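Local atomic coordinates of uncharacterized protein (Bacteroides ovatus, PDB entry 3NQK), a protein that is of unknown function but contains a DUF4973 domain of the E-set clan followed by a BT_3044-like C-terminal domain. Residues Q55-L68 / V126-A138. Residues are numbered along the deposited sequence; the frame is centred on the assembly and turned at random.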
ATOM      1  N   GLN A  55       4.787  -9.305 -27.788  1.00 69.94           N
ATOM      2  CA  GLN A  55       4.889  -8.094 -28.626  1.00 70.63           C
ATOM      3  C   GLN A  55       5.303  -6.878 -27.807  1.00 67.26           C
ATOM      4  O   GLN A  55       4.789  -6.663 -26.712  1.00 64.95           O
ATOM      5  CB  GLN A  55       3.528  -7.779 -29.299  1.00 71.76           C
ATOM      6  CG  GLN A  55       2.970  -8.878 -30.237  1.00 77.61           C
ATOM      7  CD  GLN A  55       1.703  -8.409 -31.038  1.00 84.80           C
ATOM      8  OE1 GLN A  55       1.678  -7.304 -31.607  1.00 88.73           O
ATOM      9  NE2 GLN A  55       0.687  -9.268 -31.099  1.00 80.89           N
ATOM     10  N   ASP A  56       6.250  -6.096 -28.322  1.00 66.41           N
ATOM     11  CA  ASP A  56       6.467  -4.761 -27.791  1.00 64.97           C
ATOM     12  C   ASP A  56       5.220  -4.000 -28.193  1.00 61.71           C
ATOM     13  O   ASP A  56       4.798  -4.069 -29.340  1.00 60.60           O
ATOM     14  CB  ASP A  56       7.722  -4.094 -28.382  1.00 66.57           C
ATOM     15  CG  ASP A  56       9.035  -4.573 -27.710  1.00 76.58           C
ATOM     16  OD1 ASP A  56       9.514  -5.701 -28.022  1.00 81.94           O
ATOM     17  OD2 ASP A  56       9.623  -3.783 -26.935  1.00 81.63           O
ATOM     18  N   ARG A  57       4.570  -3.366 -27.230  1.00 58.92           N
ATOM     19  CA  ARG A  57       3.314  -2.690 -27.495  1.00 57.48           C
ATOM     20  C   ARG A  57       3.381  -1.251 -27.069  1.00 57.58           C
ATOM     21  O   ARG A  57       3.753  -0.941 -25.935  1.00 55.74           O
ATOM     22  CB  ARG A  57       2.156  -3.394 -26.771  1.00 54.57           C
ATOM     23  CG  ARG A  57       2.179  -4.913 -26.915  1.00 58.62           C
ATOM     24  CD  ARG A  57       1.159  -5.603 -26.035  1.00 47.88           C
ATOM     25  NE  ARG A  57      -0.129  -5.740 -26.701  1.00 58.75           N
ATOM     26  CZ  ARG A  57      -0.662  -6.899 -27.104  1.00 62.87           C
ATOM     27  NH1 ARG A  57      -0.045  -8.053 -26.870  1.00 56.68           N
ATOM     28  NH2 ARG A  57      -1.854  -6.903 -27.697  1.00 69.78           N
ATOM     29  N   ASP A  58       3.117  -0.365 -28.023  1.00 59.28           N
ATOM     30  CA  ASP A  58       2.941   1.034 -27.742  1.00 59.52           C
ATOM     31  C   ASP A  58       1.453   1.273 -27.671  1.00 57.18           C
ATOM     32  O   ASP A  58       0.769   1.227 -28.684  1.00 59.87           O
ATOM     33  CB  ASP A  58       3.591   1.897 -28.836  1.00 60.08           C
ATOM     34  CG  ASP A  58       5.113   1.946 -28.715  1.00 65.74           C
ATOM     35  OD1 ASP A  58       5.623   2.308 -27.618  1.00 66.92           O
ATOM     36  OD2 ASP A  58       5.799   1.634 -29.714  1.00 76.84           O
ATOM     37  N   ILE A  59       0.944   1.458 -26.455  1.00 53.12           N
ATOM     38  CA  ILE A  59      -0.489   1.602 -26.228  1.00 50.62           C
ATOM     39  C   ILE A  59      -0.870   3.054 -26.220  1.00 50.39           C
ATOM     40  O   ILE A  59      -0.187   3.873 -25.622  1.00 53.21           O
ATOM     41  CB  ILE A  59      -0.896   0.943 -24.890  1.00 49.99           C
ATOM     42  CG1 ILE A  59      -0.642  -0.571 -24.957  1.00 53.86           C
ATOM     43  CG2 ILE A  59      -2.378   1.221 -24.566  1.00 52.98           C
ATOM     44  CD1 ILE A  59      -0.515  -1.245 -23.607  1.00 52.94           C
ATOM     45  N   HIS A  60      -1.955   3.388 -26.898  1.00 50.12           N
ATOM     46  CA  HIS A  60      -2.400   4.784 -26.967  1.00 49.51           C
ATOM     47  C   HIS A  60      -3.670   4.980 -26.167  1.00 46.54           C
ATOM     48  O   HIS A  60      -4.625   4.208 -26.304  1.00 46.73           O
ATOM     49  CB  HIS A  60      -2.624   5.206 -28.418  1.00 51.69           C
ATOM     50  CG  HIS A  60      -1.371   5.218 -29.244  1.00 57.71           C
ATOM     51  ND1 HIS A  60      -0.753   6.387 -29.644  1.00 66.30           N
ATOM     52  CD2 HIS A  60      -0.626   4.208 -29.751  1.00 57.67           C
ATOM     53  CE1 HIS A  60       0.319   6.092 -30.360  1.00 69.07           C
ATOM     54  NE2 HIS A  60       0.419   4.777 -30.440  1.00 60.05           N
ATOM     55  N   ILE A  61      -3.672   6.016 -25.317  1.00 44.45           N
ATOM     56  CA  ILE A  61      -4.815   6.339 -24.478  1.00 42.41           C
ATOM     57  C   ILE A  61      -5.355   7.708 -24.866  1.00 44.74           C
ATOM     58  O   ILE A  61      -4.589   8.634 -25.113  1.00 48.99           O
ATOM     59  CB  ILE A  61      -4.422   6.418 -22.998  1.00 42.34           C
ATOM     60  CG1 ILE A  61      -3.457   5.282 -22.613  1.00 43.62           C
ATOM     61  CG2 ILE A  61      -5.652   6.403 -22.132  1.00 34.72           C
ATOM     62  CD1 ILE A  61      -4.094   3.967 -22.542  1.00 49.98           C
ATOM     63  N   ALA A  62      -6.671   7.849 -24.874  1.00 44.74           N
ATOM     64  CA  ALA A  62      -7.296   9.133 -25.204  1.00 45.85           C
ATOM     65  C   ALA A  62      -8.523   9.373 -24.351  1.00 45.54           C
ATOM     66  O   ALA A  62      -9.203   8.420 -23.929  1.00 42.27           O
ATOM     67  CB  ALA A  62      -7.666   9.189 -26.693  1.00 46.30           C
ATOM     68  N   VAL A  63      -8.779  10.645 -24.056  1.00 45.96           N
ATOM     69  CA  VAL A  63      -9.975  11.031 -23.356  1.00 47.57           C
ATOM     70  C   VAL A  63     -11.164  10.756 -24.292  1.00 50.78           C
ATOM     71  O   VAL A  63     -11.062  10.965 -25.491  1.00 52.88           O
ATOM     72  CB  VAL A  63      -9.925  12.516 -22.973  1.00 48.48           C
ATOM     73  CG1 VAL A  63     -11.220  12.949 -22.292  1.00 43.66           C
ATOM     74  CG2 VAL A  63      -8.717  12.784 -22.073  1.00 47.81           C
ATOM     75  N   ASP A  64     -12.250  10.206 -23.750  1.00 52.39           N
ATOM     76  CA  ASP A  64     -13.396   9.794 -24.573  1.00 54.71           C
ATOM     77  C   ASP A  64     -14.662  10.566 -24.201  1.00 57.46           C
ATOM     78  O   ASP A  64     -15.472  10.110 -23.391  1.00 54.33           O
ATOM     79  CB  ASP A  64     -13.636   8.287 -24.441  1.00 54.54           C
ATOM     80  CG  ASP A  64     -14.746   7.778 -25.372  1.00 57.16           C
ATOM     81  OD1 ASP A  64     -15.183   8.534 -26.268  1.00 65.19           O
ATOM     82  OD2 ASP A  64     -15.154   6.610 -25.219  1.00 55.85           O
ATOM     83  N   LYS A  65     -14.842  11.710 -24.844  1.00 61.81           N
ATOM     84  CA  LYS A  65     -15.981  12.568 -24.599  1.00 64.68           C
ATOM     85  C   LYS A  65     -17.311  11.775 -24.711  1.00 66.94           C
ATOM     86  O   LYS A  65     -18.156  11.804 -23.783  1.00 66.16           O
ATOM     87  CB  LYS A  65     -15.960  13.736 -25.620  1.00 67.30           C
ATOM     88  CG  LYS A  65     -16.811  14.961 -25.247  1.00 72.96           C
ATOM     89  CD  LYS A  65     -16.644  16.120 -26.290  1.00 75.22           C
ATOM     90  N   ASP A  66     -17.435  10.990 -25.795  1.00 68.00           N
ATOM     91  CA  ASP A  66     -18.721  10.352 -26.173  1.00 68.16           C
ATOM     92  C   ASP A  66     -19.248   9.308 -25.194  1.00 65.54           C
ATOM     93  O   ASP A  66     -20.441   9.259 -24.935  1.00 67.76           O
ATOM     94  CB  ASP A  66     -18.620   9.729 -27.576  1.00 70.41           C
ATOM     95  CG  ASP A  66     -18.445  10.776 -28.676  1.00 74.14           C
ATOM     96  OD1 ASP A  66     -18.745  11.967 -28.428  1.00 76.85           O
ATOM     97  OD2 ASP A  66     -18.014  10.403 -29.788  1.00 76.48           O
ATOM     98  N   THR A  67     -18.385   8.449 -24.689  1.00 63.12           N
ATOM     99  CA  THR A  67     -18.842   7.398 -23.778  1.00 62.53           C
ATOM    100  C   THR A  67     -19.543   7.992 -22.558  1.00 60.96           C
ATOM    101  O   THR A  67     -20.569   7.480 -22.114  1.00 63.74           O
ATOM    102  CB  THR A  67     -17.692   6.504 -23.311  1.00 62.62           C
ATOM    103  OG1 THR A  67     -17.258   5.669 -24.400  1.00 66.47           O
ATOM    104  CG2 THR A  67     -18.141   5.621 -22.165  1.00 63.99           C
ATOM    105  N   LEU A  68     -19.005   9.091 -22.047  1.00 57.82           N
ATOM    106  CA  LEU A  68     -19.557   9.731 -20.873  1.00 55.22           C
ATOM    107  C   LEU A  68     -20.947  10.265 -21.143  1.00 56.61           C
ATOM    108  O   LEU A  68     -21.858  10.039 -20.365  1.00 58.58           O
ATOM    109  CB  LEU A  68     -18.649  10.861 -20.413  1.00 54.56           C
ATOM    110  CG  LEU A  68     -18.959  11.438 -19.034  1.00 48.39           C
ATOM    111  CD1 LEU A  68     -18.941  10.355 -17.981  1.00 38.65           C
ATOM    112  CD2 LEU A  68     -17.965  12.531 -18.693  1.00 44.29           C
ATOM    113  N   VAL A 126     -15.703  13.214 -13.826  1.00 38.55           N
ATOM    114  CA  VAL A 126     -15.308  11.934 -14.374  1.00 35.53           C
ATOM    115  C   VAL A 126     -14.308  12.128 -15.496  1.00 36.16           C
ATOM    116  O   VAL A 126     -14.436  13.047 -16.305  1.00 38.68           O
ATOM    117  CB  VAL A 126     -16.507  11.149 -14.871  1.00 36.20           C
ATOM    118  CG1 VAL A 126     -16.063   9.872 -15.562  1.00 30.24           C
ATOM    119  CG2 VAL A 126     -17.442  10.834 -13.695  1.00 30.33           C
ATOM    120  N   LEU A 127     -13.260  11.317 -15.468  1.00 36.20           N
ATOM    121  CA  LEU A 127     -12.218  11.323 -16.489  1.00 37.77           C
ATOM    122  C   LEU A 127     -12.349  10.058 -17.281  1.00 37.90           C
ATOM    123  O   LEU A 127     -11.994   8.981 -16.794  1.00 38.09           O
ATOM    124  CB  LEU A 127     -10.834  11.379 -15.833  1.00 37.31           C
ATOM    125  CG  LEU A 127      -9.641  11.364 -16.779  1.00 37.49           C
ATOM    126  CD1 LEU A 127      -9.728  12.508 -17.738  1.00 31.68           C
ATOM    127  CD2 LEU A 127      -8.330  11.428 -15.987  1.00 37.07           C
ATOM    128  N   PRO A 128     -12.928  10.151 -18.473  1.00 38.17           N
ATOM    129  CA  PRO A 128     -13.188   8.983 -19.297  1.00 40.08           C
ATOM    130  C   PRO A 128     -12.014   8.638 -20.171  1.00 40.94           C
ATOM    131  O   PRO A 128     -11.632   9.433 -21.034  1.00 41.23           O
ATOM    132  CB  PRO A 128     -14.350   9.427 -20.151  1.00 39.74           C
ATOM    133  CG  PRO A 128     -14.129  10.853 -20.333  1.00 38.38           C
ATOM    134  CD  PRO A 128     -13.509  11.352 -19.054  1.00 39.03           C
ATOM    135  N   LEU A 129     -11.440   7.459 -19.944  1.00 40.88           N
ATOM    136  CA  LEU A 129     -10.282   7.002 -20.701  1.00 41.77           C
ATOM    137  C   LEU A 129     -10.645   5.815 -21.546  1.00 42.40           C
ATOM    138  O   LEU A 129     -11.365   4.920 -21.106  1.00 41.55           O
ATOM    139  CB  LEU A 129      -9.148   6.619 -19.763  1.00 41.20           C
ATOM    140  CG  LEU A 129      -8.676   7.728 -18.829  1.00 42.08           C
ATOM    141  CD1 LEU A 129      -7.604   7.204 -17.871  1.00 39.86           C
ATOM    142  CD2 LEU A 129      -8.166   8.892 -19.621  1.00 36.56           C
ATOM    143  N   THR A 130     -10.157   5.818 -22.773  1.00 43.40           N
ATOM    144  CA  THR A 130     -10.365   4.725 -23.681  1.00 44.70           C
ATOM    145  C   THR A 130      -9.019   4.370 -24.316  1.00 44.36           C
ATOM    146  O   THR A 130      -8.142   5.234 -24.477  1.00 42.24           O
ATOM    147  CB  THR A 130     -11.399   5.103 -24.793  1.00 46.81           C
ATOM    148  OG1 THR A 130     -11.803   3.930 -25.510  1.00 53.60           O
ATOM    149  CG2 THR A 130     -10.797   6.104 -25.774  1.00 53.19           C
ATOM    150  N   ILE A 131      -8.831   3.098 -24.609  1.00 45.85           N
ATOM    151  CA  ILE A 131      -7.629   2.641 -25.284  1.00 46.81           C
ATOM    152  C   ILE A 131      -7.928   2.582 -26.745  1.00 50.19           C
ATOM    153  O   ILE A 131      -8.599   1.654 -27.210  1.00 51.50           O
ATOM    154  CB  ILE A 131      -7.216   1.259 -24.801  1.00 45.99           C
ATOM    155  CG1 ILE A 131      -6.717   1.346 -23.373  1.00 48.05           C
ATOM    156  CG2 ILE A 131      -6.128   0.673 -25.701  1.00 49.99           C
ATOM    157  CD1 ILE A 131      -6.292   0.066 -22.820  1.00 55.03           C
ATOM    158  N   VAL A 132      -7.442   3.577 -27.484  1.00 51.42           N
ATOM    159  CA  VAL A 132      -7.722   3.675 -28.910  1.00 53.70           C
ATOM    160  C   VAL A 132      -6.812   2.748 -29.787  1.00 55.51           C
ATOM    161  O   VAL A 132      -7.077   2.571 -30.966  1.00 58.42           O
ATOM    162  CB  VAL A 132      -7.627   5.162 -29.402  1.00 54.42           C
ATOM    163  CG1 VAL A 132      -8.595   6.027 -28.626  1.00 51.68           C
ATOM    164  CG2 VAL A 132      -6.208   5.700 -29.261  1.00 53.26           C
ATOM    165  N   ASP A 133      -5.762   2.172 -29.185  1.00 55.49           N
ATOM    166  CA  ASP A 133      -4.840   1.216 -29.896  1.00 56.94           C
ATOM    167  C   ASP A 133      -4.073   0.373 -28.874  1.00 54.96           C
ATOM    168  O   ASP A 133      -3.313   0.915 -28.075  1.00 53.95           O
ATOM    169  CB  ASP A 133      -3.844   1.972 -30.796  1.00 57.34           C
ATOM    170  CG  ASP A 133      -2.795   1.026 -31.475  1.00 61.78           C
ATOM    171  OD1 ASP A 133      -3.063  -0.192 -31.626  1.00 63.65           O
ATOM    172  OD2 ASP A 133      -1.723   1.522 -31.876  1.00 59.95           O
ATOM    173  N   ASP A 134      -4.256  -0.950 -28.924  1.00 55.20           N
ATOM    174  CA  ASP A 134      -3.655  -1.867 -27.905  1.00 54.41           C
ATOM    175  C   ASP A 134      -2.228  -2.323 -28.236  1.00 56.05           C
ATOM    176  O   ASP A 134      -1.715  -3.265 -27.616  1.00 56.42           O
ATOM    177  CB  ASP A 134      -4.567  -3.101 -27.656  1.00 53.27           C
ATOM    178  CG  ASP A 134      -4.669  -4.035 -28.873  1.00 56.90           C
ATOM    179  OD1 ASP A 134      -3.946  -3.834 -29.876  1.00 58.53           O
ATOM    180  OD2 ASP A 134      -5.472  -4.982 -28.811  1.00 68.52           O
ATOM    181  N   GLY A 135      -1.616  -1.695 -29.245  1.00 56.68           N
ATOM    182  CA  GLY A 135      -0.212  -1.959 -29.588  1.00 57.14           C
ATOM    183  C   GLY A 135       0.043  -3.188 -30.445  1.00 58.43           C
ATOM    184  O   GLY A 135       1.168  -3.391 -30.914  1.00 58.63           O
ATOM    185  N   SER A 136      -1.000  -3.997 -30.672  1.00 59.62           N
ATOM    186  CA  SER A 136      -0.869  -5.231 -31.463  1.00 62.20           C
ATOM    187  C   SER A 136      -0.929  -4.940 -32.958  1.00 64.86           C
ATOM    188  O   SER A 136      -1.387  -3.870 -33.369  1.00 62.44           O
ATOM    189  CB  SER A 136      -1.971  -6.224 -31.087  1.00 61.91           C
ATOM    190  OG  SER A 136      -3.210  -5.837 -31.624  1.00 61.74           O
ATOM    191  N   TYR A 137      -0.527  -5.925 -33.770  1.00 68.65           N
ATOM    192  CA  TYR A 137      -0.437  -5.741 -35.227  1.00 73.36           C
ATOM    193  C   TYR A 137      -1.817  -5.547 -35.904  1.00 78.17           C
ATOM    194  O   TYR A 137      -2.804  -6.182 -35.528  1.00 77.15           O
ATOM    195  CB  TYR A 137       0.330  -6.924 -35.893  1.00 74.80           C
ATOM    196  CG  TYR A 137       0.396  -6.807 -37.411  1.00 71.72           C
ATOM    197  CD1 TYR A 137       1.045  -5.720 -38.019  1.00 68.83           C
ATOM    198  CD2 TYR A 137      -0.236  -7.742 -38.239  1.00 67.96           C
ATOM    199  CE1 TYR A 137       1.067  -5.570 -39.409  1.00 69.77           C
ATOM    200  CE2 TYR A 137      -0.216  -7.603 -39.637  1.00 65.56           C
ATOM    201  CZ  TYR A 137       0.439  -6.508 -40.213  1.00 68.03           C
ATOM    202  OH  TYR A 137       0.459  -6.344 -41.586  1.00 60.59           O
ATOM    203  N   ALA A 138      -1.848  -4.672 -36.920  1.00 85.08           N
ATOM    204  CA  ALA A 138      -3.076  -4.362 -37.671  1.00 91.39           C
ATOM    205  C   ALA A 138      -4.047  -3.565 -36.802  1.00 94.40           C
ATOM    206  O   ALA A 138      -3.867  -2.367 -36.619  1.00 94.65           O
ATOM    207  CB  ALA A 138      -3.743  -5.661 -38.215  1.00 92.72           C
TER
HETATM  208  O   HOH W   1       1.488   2.064 -31.639  1.00 53.33           O
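P128 O receives two groups from the opposing strand: the backbone N-H of D64, with D64 N 2.9 Å from P128 O, and a CA-H...O contact from V63. The amide of D64 comes in from above the carbonyl plane, where the chain leaves strand 57-63 and D64 takes the N-cap position of helix 65-76. One turn into that helix, L68 CD1 meets V126 CG1 at 3.8 Å. Back along the pair the strands run antiparallel: A62 and T130 exchange both backbone hydrogen bonds, and H60 N bonds to D133 O. V132 is the extra residue, between I131 and D133, opposite the H60-I61 step, giving a beta bulge; V132 N reaches H60 O only weakly, while V132 CG1 rests on A62 CB. On the side of the sheet bearing I61, I131 and L129, I61 CD1 lies 3.8 Å from I131 CG1, and F15, I45 and L43 pack against this apolar row. The other side is polar at H60 and D133. With CG anti to the backbone N (chi1 176°), the D133 carboxylate lies alongside the imidazole, their planes 14° apart, and a water joins D133 OD2, H60 NE2 and D58 O; E97 takes H60 ND1. At the start of strand 57-63, R57 NE donates to D134 O at 3.1 Å, nearly straight (169°) and in the guanidinium plane, while NH1 turns to N53 and R57 NH2 lies 3.5 Å from S136 CB. With an alanine at R57, D134 O would probably lose this donor, N53 its partner, and a gap would open beside S136 CB. D134 OD1 takes S136 N and S136 OG (2.8 Å) from one face of its plane, and consecutive Asx turns at D133 and D134 shape the exit. The whole is an antiparallel strand pair with a beta bulge, inside a mixed sheet consistent with the beta-sandwich of E-set domains.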